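Local coordinates for protein uncharacterized CONSERVED DOMAIN PROTEIN (Vibrio cholerae, PDB 3LKV) that probably serves as the substrate-binding component of an ABC transporter and holds a phenylalanine between its two lobes, at residues A219-V231 against A235-G247. Sequence-based numbering, arbitrary orientation.
Sequences AKTPVFGAATSYV and AIASLGFDYYQIG. With ZN (zinc ion), chain E; PHE (phenylalanine), chain B.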
ATOM      1  N   ALA A 219       7.261  -0.461 -38.545  1.00 29.05           N
ATOM      2  CA  ALA A 219       6.552  -0.796 -39.788  1.00 28.36           C
ATOM      3  C   ALA A 219       5.511   0.250 -40.223  1.00 27.45           C
ATOM      4  O   ALA A 219       4.851   0.089 -41.222  1.00 29.63           O
ATOM      5  CB  ALA A 219       5.910  -2.203 -39.666  1.00 26.94           C
ATOM      6  N   LYS A 220       5.397   1.331 -39.469  1.00 27.61           N
ATOM      7  CA  LYS A 220       4.432   2.378 -39.708  1.00 28.17           C
ATOM      8  C   LYS A 220       3.038   1.802 -39.785  1.00 27.31           C
ATOM      9  O   LYS A 220       2.271   2.156 -40.644  1.00 27.40           O
ATOM     10  CB  LYS A 220       4.781   3.120 -41.003  1.00 30.13           C
ATOM     11  CG  LYS A 220       6.223   3.715 -40.965  1.00 33.68           C
ATOM     12  CD  LYS A 220       6.931   3.694 -42.301  1.00 36.14           C
ATOM     13  CE  LYS A 220       7.492   5.065 -42.674  1.00 36.05           C
ATOM     14  NZ  LYS A 220       8.668   5.465 -41.857  1.00 34.47           N
ATOM     15  N   THR A 221       2.738   0.868 -38.890  1.00 26.55           N
ATOM     16  CA  THR A 221       1.442   0.235 -38.820  1.00 25.87           C
ATOM     17  C   THR A 221       0.772   0.698 -37.513  1.00 24.84           C
ATOM     18  O   THR A 221       1.416   0.696 -36.476  1.00 24.33           O
ATOM     19  CB  THR A 221       1.655  -1.241 -38.821  1.00 26.14           C
ATOM     20  OG1 THR A 221       2.238  -1.557 -40.080  1.00 28.51           O
ATOM     21  CG2 THR A 221       0.340  -2.051 -38.568  1.00 23.92           C
ATOM     22  N   PRO A 222      -0.482   1.156 -37.584  1.00 24.00           N
ATOM     23  CA  PRO A 222      -1.186   1.576 -36.389  1.00 23.67           C
ATOM     24  C   PRO A 222      -1.592   0.381 -35.556  1.00 23.81           C
ATOM     25  O   PRO A 222      -1.744  -0.689 -36.114  1.00 24.32           O
ATOM     26  CB  PRO A 222      -2.423   2.226 -36.928  1.00 23.13           C
ATOM     27  CG  PRO A 222      -2.570   1.707 -38.338  1.00 25.37           C
ATOM     28  CD  PRO A 222      -1.205   1.518 -38.817  1.00 25.05           C
ATOM     29  N   VAL A 223      -1.742   0.579 -34.253  1.00 23.83           N
ATOM     30  CA  VAL A 223      -2.261  -0.418 -33.317  1.00 23.53           C
ATOM     31  C   VAL A 223      -3.586   0.102 -32.762  1.00 24.17           C
ATOM     32  O   VAL A 223      -3.661   1.236 -32.320  1.00 24.31           O
ATOM     33  CB  VAL A 223      -1.232  -0.618 -32.175  1.00 23.37           C
ATOM     34  CG1 VAL A 223      -1.747  -1.556 -31.055  1.00 22.85           C
ATOM     35  CG2 VAL A 223       0.046  -1.111 -32.756  1.00 23.70           C
ATOM     36  N   PHE A 224      -4.629  -0.718 -32.824  1.00 24.56           N
ATOM     37  CA  PHE A 224      -5.896  -0.436 -32.173  1.00 24.38           C
ATOM     38  C   PHE A 224      -5.931  -1.267 -30.894  1.00 24.77           C
ATOM     39  O   PHE A 224      -5.664  -2.469 -30.933  1.00 24.87           O
ATOM     40  CB  PHE A 224      -7.089  -0.836 -33.044  1.00 25.24           C
ATOM     41  CG  PHE A 224      -8.396  -0.595 -32.381  1.00 25.04           C
ATOM     42  CD1 PHE A 224      -8.993   0.636 -32.444  1.00 29.11           C
ATOM     43  CD2 PHE A 224      -8.964  -1.564 -31.599  1.00 28.53           C
ATOM     44  CE1 PHE A 224     -10.168   0.891 -31.744  1.00 30.48           C
ATOM     45  CE2 PHE A 224     -10.144  -1.334 -30.894  1.00 29.86           C
ATOM     46  CZ  PHE A 224     -10.752  -0.110 -30.964  1.00 29.80           C
ATOM     47  N   GLY A 225      -6.265  -0.621 -29.778  1.00 24.21           N
ATOM     48  CA  GLY A 225      -6.224  -1.257 -28.481  1.00 24.41           C
ATOM     49  C   GLY A 225      -7.574  -1.691 -27.927  1.00 24.00           C
ATOM     50  O   GLY A 225      -8.558  -0.955 -27.977  1.00 24.47           O
ATOM     51  N   ALA A 226      -7.619  -2.861 -27.329  1.00 23.84           N
ATOM     52  CA  ALA A 226      -8.854  -3.328 -26.663  1.00 23.36           C
ATOM     53  C   ALA A 226      -8.906  -2.795 -25.225  1.00 23.27           C
ATOM     54  O   ALA A 226      -9.887  -2.999 -24.492  1.00 25.26           O
ATOM     55  CB  ALA A 226      -8.908  -4.871 -26.723  1.00 23.31           C
ATOM     56  N   ALA A 227      -7.835  -2.129 -24.820  1.00 22.13           N
ATOM     57  CA  ALA A 227      -7.707  -1.588 -23.465  1.00 22.94           C
ATOM     58  C   ALA A 227      -7.149  -0.180 -23.560  1.00 22.39           C
ATOM     59  O   ALA A 227      -6.250   0.077 -24.347  1.00 23.49           O
ATOM     60  CB  ALA A 227      -6.759  -2.461 -22.607  1.00 21.25           C
ATOM     61  N   THR A 228      -7.627   0.683 -22.693  1.00 23.58           N
ATOM     62  CA  THR A 228      -7.171   2.085 -22.562  1.00 24.28           C
ATOM     63  C   THR A 228      -5.696   2.197 -22.230  1.00 24.04           C
ATOM     64  O   THR A 228      -5.006   3.089 -22.735  1.00 24.46           O
ATOM     65  CB  THR A 228      -7.964   2.765 -21.466  1.00 24.75           C
ATOM     66  OG1 THR A 228      -9.342   2.625 -21.778  1.00 27.46           O
ATOM     67  CG2 THR A 228      -7.618   4.240 -21.318  1.00 24.05           C
ATOM     68  N   SER A 229      -5.200   1.293 -21.394  1.00 23.76           N
ATOM     69  CA  SER A 229      -3.781   1.274 -21.078  1.00 24.52           C
ATOM     70  C   SER A 229      -2.968   1.171 -22.388  1.00 24.81           C
ATOM     71  O   SER A 229      -1.849   1.655 -22.466  1.00 23.15           O
ATOM     72  CB  SER A 229      -3.437   0.136 -20.104  1.00 25.28           C
ATOM     73  OG  SER A 229      -3.926  -1.138 -20.583  1.00 28.42           O
ATOM     74  N   TYR A 230      -3.525   0.578 -23.432  1.00 24.93           N
ATOM     75  CA  TYR A 230      -2.738   0.476 -24.659  1.00 25.95           C
ATOM     76  C   TYR A 230      -2.609   1.827 -25.409  1.00 26.94           C
ATOM     77  O   TYR A 230      -1.564   2.090 -26.005  1.00 27.44           O
ATOM     78  CB  TYR A 230      -3.293  -0.576 -25.589  1.00 25.15           C
ATOM     79  CG  TYR A 230      -3.404  -1.980 -25.026  1.00 24.47           C
ATOM     80  CD1 TYR A 230      -2.692  -2.388 -23.926  1.00 20.41           C
ATOM     81  CD2 TYR A 230      -4.170  -2.920 -25.683  1.00 24.89           C
ATOM     82  CE1 TYR A 230      -2.804  -3.663 -23.443  1.00 24.17           C
ATOM     83  CE2 TYR A 230      -4.269  -4.215 -25.241  1.00 23.04           C
ATOM     84  CZ  TYR A 230      -3.605  -4.582 -24.113  1.00 25.70           C
ATOM     85  OH  TYR A 230      -3.733  -5.877 -23.702  1.00 22.76           O
ATOM     86  N   VAL A 231      -3.644   2.670 -25.346  1.00 28.81           N
ATOM     87  CA  VAL A 231      -3.659   3.968 -26.025  1.00 29.72           C
ATOM     88  C   VAL A 231      -2.658   4.868 -25.321  1.00 30.57           C
ATOM     89  O   VAL A 231      -1.890   5.605 -25.972  1.00 29.91           O
ATOM     90  CB  VAL A 231      -5.083   4.595 -26.098  1.00 29.82           C
ATOM     91  CG1 VAL A 231      -5.562   5.052 -24.733  1.00 32.25           C
ATOM     92  CG2 VAL A 231      -5.098   5.797 -26.974  1.00 31.87           C
ATOM     93  N   ALA A 235      -0.990   3.126 -28.957  1.00 27.08           N
ATOM     94  CA  ALA A 235      -2.073   2.722 -29.842  1.00 26.59           C
ATOM     95  C   ALA A 235      -2.779   4.003 -30.319  1.00 26.40           C
ATOM     96  O   ALA A 235      -2.900   4.960 -29.576  1.00 26.89           O
ATOM     97  CB  ALA A 235      -3.068   1.808 -29.109  1.00 25.27           C
ATOM     98  N   ILE A 236      -3.263   4.026 -31.541  1.00 26.60           N
ATOM     99  CA  ILE A 236      -3.993   5.217 -32.007  1.00 26.87           C
ATOM    100  C   ILE A 236      -5.387   5.428 -31.396  1.00 26.43           C
ATOM    101  O   ILE A 236      -5.854   6.557 -31.257  1.00 26.12           O
ATOM    102  CB  ILE A 236      -4.076   5.256 -33.526  1.00 26.88           C
ATOM    103  CG1 ILE A 236      -4.895   4.106 -34.089  1.00 26.83           C
ATOM    104  CG2 ILE A 236      -2.673   5.251 -34.086  1.00 28.39           C
ATOM    105  CD1 ILE A 236      -5.077   4.218 -35.608  1.00 28.09           C
ATOM    106  N   ALA A 237      -6.029   4.346 -30.993  1.00 25.48           N
ATOM    107  CA  ALA A 237      -7.359   4.416 -30.486  1.00 24.83           C
ATOM    108  C   ALA A 237      -7.572   3.192 -29.633  1.00 24.83           C
ATOM    109  O   ALA A 237      -6.877   2.176 -29.814  1.00 25.17           O
ATOM    110  CB  ALA A 237      -8.337   4.431 -31.617  1.00 23.34           C
ATOM    111  N   SER A 238      -8.552   3.250 -28.742  1.00 24.76           N
ATOM    112  CA  SER A 238      -8.950   2.062 -27.992  1.00 25.34           C
ATOM    113  C   SER A 238     -10.384   2.131 -27.581  1.00 25.55           C
ATOM    114  O   SER A 238     -10.953   3.228 -27.465  1.00 26.79           O
ATOM    115  CB  SER A 238      -8.073   1.911 -26.754  1.00 25.67           C
ATOM    116  OG  SER A 238      -8.258   3.021 -25.891  1.00 27.88           O
ATOM    117  N   LEU A 239     -10.982   0.977 -27.314  1.00 25.69           N
ATOM    118  CA  LEU A 239     -12.345   0.958 -26.788  1.00 26.19           C
ATOM    119  C   LEU A 239     -12.439  -0.035 -25.631  1.00 26.93           C
ATOM    120  O   LEU A 239     -12.967  -1.140 -25.771  1.00 27.64           O
ATOM    121  CB  LEU A 239     -13.352   0.644 -27.904  1.00 25.65           C
ATOM    122  CG  LEU A 239     -14.825   0.714 -27.537  1.00 28.04           C
ATOM    123  CD1 LEU A 239     -15.182   2.169 -27.213  1.00 26.07           C
ATOM    124  CD2 LEU A 239     -15.714   0.148 -28.657  1.00 30.13           C
ATOM    125  N   GLY A 240     -11.913   0.361 -24.488  1.00 27.14           N
ATOM    126  CA  GLY A 240     -11.756  -0.574 -23.373  1.00 27.28           C
ATOM    127  C   GLY A 240     -12.663  -0.277 -22.199  1.00 26.97           C
ATOM    128  O   GLY A 240     -13.285   0.787 -22.122  1.00 27.12           O
ATOM    129  N   PHE A 241     -12.714  -1.211 -21.265  1.00 26.28           N
ATOM    130  CA  PHE A 241     -13.471  -1.007 -20.020  1.00 25.95           C
ATOM    131  C   PHE A 241     -12.657  -0.186 -19.051  1.00 25.48           C
ATOM    132  O   PHE A 241     -11.455   0.068 -19.251  1.00 24.91           O
ATOM    133  CB  PHE A 241     -13.801  -2.352 -19.361  1.00 26.09           C
ATOM    134  CG  PHE A 241     -14.650  -3.232 -20.210  1.00 26.60           C
ATOM    135  CD1 PHE A 241     -15.942  -2.873 -20.490  1.00 25.76           C
ATOM    136  CD2 PHE A 241     -14.144  -4.398 -20.765  1.00 23.45           C
ATOM    137  CE1 PHE A 241     -16.740  -3.683 -21.337  1.00 28.64           C
ATOM    138  CE2 PHE A 241     -14.934  -5.190 -21.557  1.00 25.72           C
ATOM    139  CZ  PHE A 241     -16.238  -4.826 -21.861  1.00 25.96           C
ATOM    140  N   ASP A 242     -13.341   0.223 -17.994  1.00 25.02           N
ATOM    141  CA  ASP A 242     -12.734   0.950 -16.896  1.00 25.16           C
ATOM    142  C   ASP A 242     -12.406  -0.105 -15.825  1.00 23.36           C
ATOM    143  O   ASP A 242     -13.283  -0.548 -15.105  1.00 22.67           O
ATOM    144  CB  ASP A 242     -13.712   2.019 -16.364  1.00 25.72           C
ATOM    145  CG  ASP A 242     -13.149   2.787 -15.179  1.00 28.57           C
ATOM    146  OD1 ASP A 242     -12.132   2.354 -14.568  1.00 33.68           O
ATOM    147  OD2 ASP A 242     -13.729   3.832 -14.857  1.00 32.83           O
ATOM    148  N   TYR A 243     -11.155  -0.531 -15.764  1.00 22.15           N
ATOM    149  CA  TYR A 243     -10.812  -1.661 -14.898  1.00 22.28           C
ATOM    150  C   TYR A 243     -10.878  -1.258 -13.409  1.00 22.25           C
ATOM    151  O   TYR A 243     -11.099  -2.108 -12.551  1.00 21.18           O
ATOM    152  CB  TYR A 243      -9.471  -2.295 -15.308  1.00 21.68           C
ATOM    153  CG  TYR A 243      -9.630  -3.139 -16.532  1.00 22.27           C
ATOM    154  CD1 TYR A 243      -9.457  -2.609 -17.811  1.00 22.23           C
ATOM    155  CD2 TYR A 243     -10.010  -4.456 -16.422  1.00 22.88           C
ATOM    156  CE1 TYR A 243      -9.657  -3.416 -18.947  1.00 25.81           C
ATOM    157  CE2 TYR A 243     -10.219  -5.250 -17.518  1.00 23.35           C
ATOM    158  CZ  TYR A 243     -10.064  -4.742 -18.788  1.00 22.78           C
ATOM    159  OH  TYR A 243     -10.257  -5.558 -19.882  1.00 20.67           O
ATOM    160  N   TYR A 244     -10.697   0.035 -13.101  1.00 21.92           N
ATOM    161  CA  TYR A 244     -10.821   0.467 -11.698  1.00 22.39           C
ATOM    162  C   TYR A 244     -12.261   0.188 -11.247  1.00 22.83           C
ATOM    163  O   TYR A 244     -12.461  -0.381 -10.211  1.00 23.21           O
ATOM    164  CB  TYR A 244     -10.405   1.930 -11.509  1.00 22.29           C
ATOM    165  CG  TYR A 244     -10.624   2.436 -10.119  1.00 21.64           C
ATOM    166  CD1 TYR A 244      -9.666   2.268  -9.142  1.00 22.75           C
ATOM    167  CD2 TYR A 244     -11.788   3.088  -9.772  1.00 21.53           C
ATOM    168  CE1 TYR A 244      -9.864   2.724  -7.838  1.00 19.79           C
ATOM    169  CE2 TYR A 244     -11.986   3.580  -8.472  1.00 21.04           C
ATOM    170  CZ  TYR A 244     -11.029   3.376  -7.508  1.00 21.17           C
ATOM    171  OH  TYR A 244     -11.222   3.840  -6.211  1.00 21.32           O
ATOM    172  N   GLN A 245     -13.255   0.517 -12.067  1.00 23.62           N
ATOM    173  CA  GLN A 245     -14.645   0.301 -11.672  1.00 24.24           C
ATOM    174  C   GLN A 245     -15.018  -1.147 -11.593  1.00 22.54           C
ATOM    175  O   GLN A 245     -15.878  -1.538 -10.796  1.00 22.61           O
ATOM    176  CB  GLN A 245     -15.633   1.028 -12.608  1.00 24.42           C
ATOM    177  CG  GLN A 245     -15.625   2.572 -12.473  1.00 27.63           C
ATOM    178  CD  GLN A 245     -15.777   3.066 -11.019  1.00 28.45           C
ATOM    179  OE1 GLN A 245     -16.487   2.463 -10.209  1.00 28.62           O
ATOM    180  NE2 GLN A 245     -15.085   4.142 -10.701  1.00 26.51           N
ATOM    181  N   ILE A 246     -14.433  -1.943 -12.461  1.00 22.06           N
ATOM    182  CA  ILE A 246     -14.613  -3.404 -12.362  1.00 20.93           C
ATOM    183  C   ILE A 246     -14.072  -3.900 -11.021  1.00 19.92           C
ATOM    184  O   ILE A 246     -14.658  -4.736 -10.371  1.00 20.43           O
ATOM    185  CB  ILE A 246     -13.843  -4.130 -13.500  1.00 21.27           C
ATOM    186  CG1 ILE A 246     -14.512  -3.870 -14.850  1.00 21.29           C
ATOM    187  CG2 ILE A 246     -13.704  -5.677 -13.195  1.00 17.30           C
ATOM    188  CD1 ILE A 246     -13.633  -4.368 -16.077  1.00 22.18           C
ATOM    189  N   GLY A 247     -12.931  -3.387 -10.596  1.00 19.92           N
ATOM    190  CA  GLY A 247     -12.429  -3.728  -9.271  1.00 20.26           C
ATOM    191  C   GLY A 247     -13.410  -3.295  -8.183  1.00 20.02           C
ATOM    192  O   GLY A 247     -13.712  -4.071  -7.289  1.00 19.42           O
TER
HETATM  193 ZN    ZN E 403       1.371  -2.625 -41.857  0.50 64.70          ZN
HETATM  194  N   PHE B 601      -9.305 -10.307 -19.407  1.00 25.13           N
HETATM  195  CA  PHE B 601      -7.868 -10.772 -19.261  1.00 25.84           C
HETATM  196  C   PHE B 601      -7.871 -12.237 -18.744  1.00 26.17           C
HETATM  197  O   PHE B 601      -8.941 -12.898 -18.889  1.00 26.52           O
HETATM  198  CB  PHE B 601      -7.043  -9.826 -18.376  1.00 24.95           C
HETATM  199  CG  PHE B 601      -6.631  -8.540 -19.088  1.00 29.64           C
HETATM  200  CD1 PHE B 601      -5.634  -8.563 -20.080  1.00 31.16           C
HETATM  201  CD2 PHE B 601      -7.237  -7.338 -18.798  1.00 29.40           C
HETATM  202  CE1 PHE B 601      -5.280  -7.434 -20.746  1.00 34.33           C
HETATM  203  CE2 PHE B 601      -6.880  -6.198 -19.452  1.00 29.61           C
HETATM  204  CZ  PHE B 601      -5.913  -6.216 -20.434  1.00 31.20           C
HETATM  205  OXT PHE B 601      -6.876 -12.797 -18.233  1.00 26.45           O
HETATM  206  O   HOH W   1     -10.963  -3.555 -21.952  1.00 28.04           O
HETATM  207  O   HOH W   2      -9.322  -0.688 -20.720  1.00 22.90           O
HETATM  208  O   HOH W   3     -10.341   2.756 -24.107  1.00 23.14           O
HETATM  209  O   HOH W   4     -11.072   2.872 -19.532  1.00 29.81           O
HETATM  210  O   HOH W   5       2.184  -2.430 -44.188  1.00 30.86           O
HETATM  211  O   HOH W   6       0.398  -0.554 -42.196  1.00 39.63           O
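Gly225 and Ser238 pair in parallel at the centre of this contact, their CA atoms 4.3 Å apart. Gly225 N donates an almost straight bond to Ala237 O (2.9 Å, 172°), and Gly225 O accepts from Leu239 N. Nearer the start of the strand, Val223 O accepts from Ile236 N. Glycine suits this tight place because a CB there would run into Tyr230 CB. Ala235 CB points at segment 219-231, 3.3 Å from Val223 O and against Tyr230 CB of the short helix, while Ala235 N is held by Tyr230 O. Phe224 and Ala237 share one face of the sheet, the Ser238 side chain the other. With CG anti to the backbone N (chi1 178°), the Phe224 ring is carried toward strand 237-240 and lies across Ala237 O and Ser238 CA. Helix 126-136 packs against this same aromatic side chain.

Past Leu239 direct bonds give way to water, though Ala227 CA and Gly240 CA stay 4.2 Å apart; a CB on Gly240 would strike Ala227 CA. The hydroxyls of Thr228 and buried Ser238 are small enough to share one water with Gly240 N; on the looser side, Thr228 OG1 reaches another beside Phe241 O. Beyond, Tyr230 and Tyr243 reach the bound phenylalanine; Tyr230 OH is hydrogen-bonded to Leu200 O and Tyr243 OH to Asp122 OD2. The whole is a beta-alpha-beta unit with a very short crossover helix, its strand ends opening on the interdomain ligand cleft characteristic of periplasmic binding proteins.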